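Local coordinates for protein SPI-1 type 3 secretion system pilotin (Salmonella typhimurium, PDB 6XFJ) that acts as the outer-membrane pilot lipoprotein required to localise the secretin InvG properly during assembly of the type III secretion injectisome, at residues Q29-F34 and S67-L73; E36-Y40 and L73-L79. The contacts are given in a common frame with arbitrary orientation. Residues are numbered along the deposited sequence.

Contact 1. Residues Q29-F34 and S67-L73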
loop_
_atom_site.group_PDB
_atom_site.type_symbol
_atom_site.label_atom_id
_atom_site.label_comp_id
_atom_site.label_asym_id
_atom_site.label_seq_id
_atom_site.Cartn_x
_atom_site.Cartn_y
_atom_site.Cartn_z
ATOM N N GLN B 29 -7.187 2.620 -4.144
ATOM C CA GLN B 29 -7.213 1.146 -4.222
ATOM C C GLN B 29 -8.427 0.606 -3.460
ATOM O O GLN B 29 -9.105 -0.320 -3.932
ATOM C CB GLN B 29 -5.936 0.604 -3.610
ATOM C CG GLN B 29 -4.750 0.737 -4.558
ATOM C CD GLN B 29 -3.440 0.369 -3.909
ATOM O OE1 GLN B 29 -3.432 -0.207 -2.831
ATOM N NE2 GLN B 29 -2.307 0.665 -4.529
ATOM N N ALA B 30 -8.669 1.106 -2.263
ATOM C CA ALA B 30 -9.823 0.679 -1.472
ATOM C C ALA B 30 -11.110 0.948 -2.227
ATOM O O ALA B 30 -11.984 0.064 -2.286
ATOM C CB ALA B 30 -9.822 1.362 -0.126
ATOM N N LEU B 31 -11.246 2.137 -2.809
ATOM C CA LEU B 31 -12.471 2.458 -3.577
ATOM C C LEU B 31 -12.598 1.459 -4.737
ATOM O O LEU B 31 -13.728 0.954 -4.976
ATOM C CB LEU B 31 -12.418 3.906 -4.057
ATOM C CG LEU B 31 -13.663 4.336 -4.805
ATOM C CD1 LEU B 31 -14.906 4.237 -3.963
ATOM C CD2 LEU B 31 -13.520 5.759 -5.295
ATOM N N THR B 32 -11.513 1.165 -5.459
ATOM C CA THR B 32 -11.559 0.182 -6.568
ATOM C C THR B 32 -12.107 -1.149 -6.064
ATOM O O THR B 32 -13.029 -1.733 -6.658
ATOM C CB THR B 32 -10.184 -0.007 -7.209
ATOM O OG1 THR B 32 -9.803 1.257 -7.762
ATOM C CG2 THR B 32 -10.193 -1.033 -8.329
ATOM N N PHE B 33 -11.577 -1.627 -4.950
ATOM C CA PHE B 33 -11.992 -2.933 -4.407
ATOM C C PHE B 33 -13.499 -2.910 -4.140
ATOM O O PHE B 33 -14.206 -3.823 -4.555
ATOM C CB PHE B 33 -11.230 -3.224 -3.104
ATOM C CG PHE B 33 -11.784 -4.460 -2.463
ATOM C CD1 PHE B 33 -11.377 -5.714 -2.873
ATOM C CD2 PHE B 33 -12.825 -4.367 -1.550
ATOM C CE1 PHE B 33 -11.958 -6.848 -2.322
ATOM C CE2 PHE B 33 -13.382 -5.506 -0.973
ATOM C CZ PHE B 33 -12.954 -6.728 -1.389
ATOM N N PHE B 34 -14.009 -1.875 -3.470
ATOM C CA PHE B 34 -15.442 -1.855 -3.077
ATOM C C PHE B 34 -16.339 -1.668 -4.297
ATOM O O PHE B 34 -17.369 -2.297 -4.352
ATOM C CB PHE B 34 -15.682 -0.853 -1.952
ATOM C CG PHE B 34 -15.206 -1.431 -0.647
ATOM C CD1 PHE B 34 -15.873 -2.499 -0.062
ATOM C CD2 PHE B 34 -14.040 -0.980 -0.053
ATOM C CE1 PHE B 34 -15.420 -3.067 1.127
ATOM C CE2 PHE B 34 -13.578 -1.582 1.096
ATOM C CZ PHE B 34 -14.256 -2.619 1.666
ATOM N N SER B 67 -0.340 -4.478 -0.802
ATOM C CA SER B 67 -1.153 -3.252 -0.843
ATOM C C SER B 67 -2.485 -3.412 -0.157
ATOM O O SER B 67 -2.941 -4.549 0.093
ATOM C CB SER B 67 -1.354 -2.827 -2.274
ATOM O OG SER B 67 -2.249 -3.712 -2.912
ATOM N N ILE B 68 -3.210 -2.312 0.094
ATOM C CA ILE B 68 -4.602 -2.435 0.593
ATOM C C ILE B 68 -5.429 -3.210 -0.419
ATOM O O ILE B 68 -6.298 -3.952 -0.015
ATOM C CB ILE B 68 -5.189 -1.100 1.011
ATOM C CG1 ILE B 68 -6.383 -1.349 1.929
ATOM C CG2 ILE B 68 -5.524 -0.243 -0.246
ATOM C CD1 ILE B 68 -6.941 -0.097 2.500
ATOM N N TYR B 69 -5.237 -2.995 -1.738
ATOM C CA TYR B 69 -6.062 -3.729 -2.702
ATOM C C TYR B 69 -5.830 -5.234 -2.499
ATOM O O TYR B 69 -6.760 -6.022 -2.476
ATOM C CB TYR B 69 -5.735 -3.281 -4.140
ATOM C CG TYR B 69 -6.616 -3.988 -5.133
ATOM C CD1 TYR B 69 -7.887 -3.520 -5.462
ATOM C CD2 TYR B 69 -6.201 -5.169 -5.711
ATOM C CE1 TYR B 69 -8.745 -4.223 -6.270
ATOM C CE2 TYR B 69 -7.051 -5.847 -6.588
ATOM C CZ TYR B 69 -8.328 -5.384 -6.868
ATOM O OH TYR B 69 -9.135 -6.056 -7.736
ATOM N N GLN B 70 -4.566 -5.616 -2.467
ATOM C CA GLN B 70 -4.172 -7.050 -2.402
ATOM C C GLN B 70 -4.659 -7.671 -1.077
ATOM O O GLN B 70 -5.088 -8.801 -1.086
ATOM C CB GLN B 70 -2.663 -7.175 -2.467
ATOM C CG GLN B 70 -2.146 -6.799 -3.859
ATOM C CD GLN B 70 -0.715 -6.337 -3.921
ATOM O OE1 GLN B 70 -0.003 -6.324 -2.931
ATOM N NE2 GLN B 70 -0.266 -5.875 -5.108
ATOM N N THR B 71 -4.626 -6.891 0.001
ATOM C CA THR B 71 -5.056 -7.458 1.302
ATOM C C THR B 71 -6.563 -7.478 1.450
ATOM O O THR B 71 -7.083 -8.419 2.055
ATOM C CB THR B 71 -4.340 -6.761 2.430
ATOM O OG1 THR B 71 -4.536 -5.372 2.369
ATOM C CG2 THR B 71 -2.861 -7.092 2.412
ATOM N N LEU B 72 -7.295 -6.511 0.939
ATOM C CA LEU B 72 -8.775 -6.617 0.851
ATOM C C LEU B 72 -9.162 -7.840 0.021
ATOM O O LEU B 72 -10.067 -8.568 0.351
ATOM C CB LEU B 72 -9.389 -5.327 0.317
ATOM C CG LEU B 72 -9.408 -4.136 1.258
ATOM C CD1 LEU B 72 -9.719 -2.861 0.540
ATOM C CD2 LEU B 72 -10.419 -4.359 2.405
ATOM N N LEU B 73 -8.482 -7.998 -1.121
ATOM C CA LEU B 73 -8.834 -9.109 -2.028
ATOM C C LEU B 73 -8.531 -10.447 -1.323
ATOM O O LEU B 73 -9.326 -11.347 -1.402
ATOM C CB LEU B 73 -8.058 -8.967 -3.330
ATOM C CG LEU B 73 -8.516 -9.861 -4.475
ATOM C CD1 LEU B 73 -9.919 -9.557 -4.920
ATOM C CD2 LEU B 73 -7.581 -9.713 -5.645
HETATM O O HOH W 1 -1.871 0.282 -0.421
#

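Contact 2. Residues E36-Y40 and L73-L79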
loop_
_atom_site.group_PDB
_atom_site.type_symbol
_atom_site.label_atom_id
_atom_site.label_comp_id
_atom_site.label_asym_id
_atom_site.label_seq_id
_atom_site.Cartn_x
_atom_site.Cartn_y
_atom_site.Cartn_z
ATOM N N GLU B 36 -15.754 -2.960 -7.157
ATOM C CA GLU B 36 -15.688 -4.309 -7.800
ATOM C C GLU B 36 -16.486 -5.331 -6.954
ATOM O O GLU B 36 -16.704 -6.437 -7.444
ATOM C CB GLU B 36 -14.230 -4.791 -7.931
ATOM C CG GLU B 36 -13.407 -4.139 -9.017
ATOM C CD GLU B 36 -11.931 -4.512 -8.953
ATOM O OE1 GLU B 36 -11.554 -5.236 -7.986
ATOM O OE2 GLU B 36 -11.158 -4.107 -9.881
ATOM N N HIS B 37 -16.770 -5.020 -5.678
ATOM C CA HIS B 37 -17.398 -5.987 -4.736
ATOM C C HIS B 37 -18.544 -5.315 -3.995
ATOM O O HIS B 37 -18.512 -5.262 -2.757
ATOM C CB HIS B 37 -16.338 -6.551 -3.783
ATOM C CG HIS B 37 -15.210 -7.236 -4.465
ATOM N ND1 HIS B 37 -14.092 -6.538 -4.953
ATOM C CD2 HIS B 37 -14.984 -8.551 -4.711
ATOM C CE1 HIS B 37 -13.253 -7.410 -5.513
ATOM N NE2 HIS B 37 -13.777 -8.647 -5.382
ATOM N N PRO B 38 -19.640 -4.949 -4.688
ATOM C CA PRO B 38 -20.724 -4.180 -4.085
ATOM C C PRO B 38 -21.559 -4.955 -3.064
ATOM O O PRO B 38 -22.341 -4.337 -2.350
ATOM C CB PRO B 38 -21.590 -3.804 -5.292
ATOM C CG PRO B 38 -21.271 -4.861 -6.329
ATOM C CD PRO B 38 -19.798 -5.151 -6.120
ATOM N N GLN B 39 -21.413 -6.273 -3.000
ATOM C CA GLN B 39 -22.049 -7.067 -1.898
ATOM C C GLN B 39 -21.710 -6.489 -0.515
ATOM O O GLN B 39 -22.536 -6.539 0.413
ATOM C CB GLN B 39 -21.671 -8.547 -1.981
ATOM C CG GLN B 39 -22.328 -9.421 -0.930
ATOM C CD GLN B 39 -23.843 -9.345 -0.865
ATOM O OE1 GLN B 39 -24.550 -9.131 -1.873
ATOM N NE2 GLN B 39 -24.348 -9.544 0.352
ATOM N N TYR B 40 -20.514 -5.966 -0.346
ATOM C CA TYR B 40 -20.080 -5.399 0.947
ATOM C C TYR B 40 -20.812 -4.107 1.306
ATOM O O TYR B 40 -20.772 -3.730 2.485
ATOM C CB TYR B 40 -18.564 -5.282 0.992
ATOM C CG TYR B 40 -17.943 -6.642 0.884
ATOM C CD1 TYR B 40 -18.110 -7.555 1.916
ATOM C CD2 TYR B 40 -17.161 -7.013 -0.191
ATOM C CE1 TYR B 40 -17.559 -8.819 1.826
ATOM C CE2 TYR B 40 -16.568 -8.266 -0.267
ATOM C CZ TYR B 40 -16.793 -9.192 0.735
ATOM O OH TYR B 40 -16.228 -10.445 0.644
ATOM N N LEU B 73 -8.482 -7.998 -1.121
ATOM C CA LEU B 73 -8.834 -9.109 -2.028
ATOM C C LEU B 73 -8.531 -10.447 -1.323
ATOM O O LEU B 73 -9.326 -11.347 -1.402
ATOM C CB LEU B 73 -8.058 -8.967 -3.330
ATOM C CG LEU B 73 -8.516 -9.861 -4.475
ATOM C CD1 LEU B 73 -9.919 -9.557 -4.920
ATOM C CD2 LEU B 73 -7.581 -9.713 -5.645
ATOM N N ALA B 74 -7.379 -10.536 -0.647
ATOM C CA ALA B 74 -7.065 -11.739 0.164
ATOM C C ALA B 74 -8.140 -12.007 1.227
ATOM O O ALA B 74 -8.549 -13.163 1.374
ATOM C CB ALA B 74 -5.711 -11.626 0.788
ATOM N N ALA B 75 -8.603 -10.969 1.889
ATOM C CA ALA B 75 -9.653 -11.114 2.919
ATOM C C ALA B 75 -10.939 -11.650 2.282
ATOM O O ALA B 75 -11.521 -12.608 2.809
ATOM C CB ALA B 75 -9.851 -9.794 3.597
ATOM N N HIS B 76 -11.269 -11.106 1.111
ATOM C CA HIS B 76 -12.465 -11.544 0.388
ATOM C C HIS B 76 -12.309 -13.017 0.035
ATOM O O HIS B 76 -13.275 -13.780 0.165
ATOM C CB HIS B 76 -12.608 -10.652 -0.820
ATOM C CG HIS B 76 -13.589 -11.119 -1.812
ATOM N ND1 HIS B 76 -14.939 -11.077 -1.597
ATOM C CD2 HIS B 76 -13.391 -11.575 -3.080
ATOM C CE1 HIS B 76 -15.561 -11.510 -2.695
ATOM N NE2 HIS B 76 -14.625 -11.856 -3.605
ATOM N N GLU B 77 -11.184 -13.387 -0.521
ATOM C CA GLU B 77 -10.964 -14.781 -0.958
ATOM C C GLU B 77 -10.970 -15.736 0.214
ATOM O O GLU B 77 -11.457 -16.849 0.084
ATOM C CB GLU B 77 -9.660 -14.875 -1.751
ATOM C CG GLU B 77 -9.719 -14.204 -3.107
ATOM C CD GLU B 77 -8.490 -14.306 -3.993
ATOM O OE1 GLU B 77 -7.792 -15.240 -3.878
ATOM O OE2 GLU B 77 -8.336 -13.462 -4.868
ATOM N N ARG B 78 -10.434 -15.300 1.350
ATOM C CA ARG B 78 -10.476 -16.162 2.535
ATOM C C ARG B 78 -11.959 -16.384 2.943
ATOM O O ARG B 78 -12.324 -17.517 3.344
ATOM C CB ARG B 78 -9.669 -15.598 3.707
ATOM C CG ARG B 78 -8.169 -15.615 3.462
ATOM C CD ARG B 78 -7.399 -15.011 4.625
ATOM N NE ARG B 78 -5.970 -15.000 4.371
ATOM C CZ ARG B 78 -5.037 -14.766 5.286
ATOM N NH1 ARG B 78 -5.392 -14.522 6.537
ATOM N NH2 ARG B 78 -3.766 -14.740 4.925
ATOM N N LEU B 79 -12.798 -15.350 2.885
ATOM C CA LEU B 79 -14.241 -15.503 3.158
ATOM C C LEU B 79 -14.833 -16.501 2.169
ATOM O O LEU B 79 -15.651 -17.311 2.597
ATOM C CB LEU B 79 -14.971 -14.174 3.024
ATOM C CG LEU B 79 -14.771 -13.207 4.177
ATOM C CD1 LEU B 79 -15.693 -12.007 4.029
ATOM C CD2 LEU B 79 -15.043 -13.909 5.497
#

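Contact 1. Residues Q29-F34 and S67-L73
Where two helices run roughly the same way, side chains from each can fill the space between them, and here F33, L72 and Y69 bury the most surface, with Q29 close behind. The axes of the short helical segments 29-34 and 68-73 approach to 8.8 Å and cross at -33°. F33 lays one ring face over L72: L72 CB sits 3.8 Å from the centroid of the F33 ring, almost on its normal, a CH-pi contact. Next to it, Y69 lies against the backbone and side chain of F33, with F33 CB 4.1 Å from Y69 CD1, while its hydroxyl reaches on to E36. L72 also extends CD1 to within 4.1 Å of F34 CE2 and 4.3 Å of A30 CB. At the start of helix 68-80, S67 OG accepts from Q70 N and Q70 OE1 from S67 N, a capping box; S67 OG also bonds the N65 carbonyl of the second subunit. Q29 OE1 accepts a weak, 3.5 Å hydrogen bond from Y69 N and is joined through a water to I68 N. Q29 NE2 turns to the L66 and K64 carbonyls of the second subunit. The whole is a buried interface between broadly co-directional helices in an all-helical pilotin domain.

Contact 2. Residues E36-Y40 and L73-L79
Two histidines and a tyrosine meet here in an aromatic cluster, with one imidazole, that of H76, engaged both on a face and at its rim. This small motif joins the turn after helix 25-36 to the later part of helix 68-80 in the all-helical InvH fold, and it illustrates how a connection between helices can be held by side chains alone when its backbone stays distant: the nearest CA atoms, those of H37 and H76, are 9.0 Å apart. H37 turns the edge of its ring toward the face of H76 in a T-shaped pair, with centroids 4.5 Å apart, planes at 65° and H37 CD2 only 3.5 Å from H76 NE2. ND1 of H37 hydrogen-bonds to the F33 carbonyl one turn back, and the ring also stacks with that of F33. L73 closes in on H37 from one turn before H76, bringing CD1 to 4.0 Å from H37 NE2. Y40 approaches H76 differently, rim to rim, with planes at 83°, so that its hydroxyl arrives near the plane of the imidazole, where the nitrogen lone pair or N-H must lie. F33, F34, E47 and L50 also touch the Y40 side chain, consistent with its being buried within a contact that lies near the surface. One turn beyond H76, L79 CD1 comes within 3.8 Å of Y40 OH, the same oxygen that forms a 2.7 Å hydrogen bond with H76 ND1.

How the contacts relate
From the N terminus the chain passes through helix 8-22 and enters helix 25-36, which supplies 29-34 to contact 1; the turn beyond it and the start of helix 39-42 supply 36-40 to contact 2. Both wait for helix 68-80, reached after helix 44-59 and a loop. Its beginning closes contact 1 and its continuation closes contact 2, each loop spanning 32 intervening residues. Because the partners return in the order they left, the two closures cross rather than nest. L73 belongs to both, and F33 CZ lies 4.0 Å from H76 CB, so the interfaces merge into one seam binding helices 25-36 and 39-42 to helix 68-80.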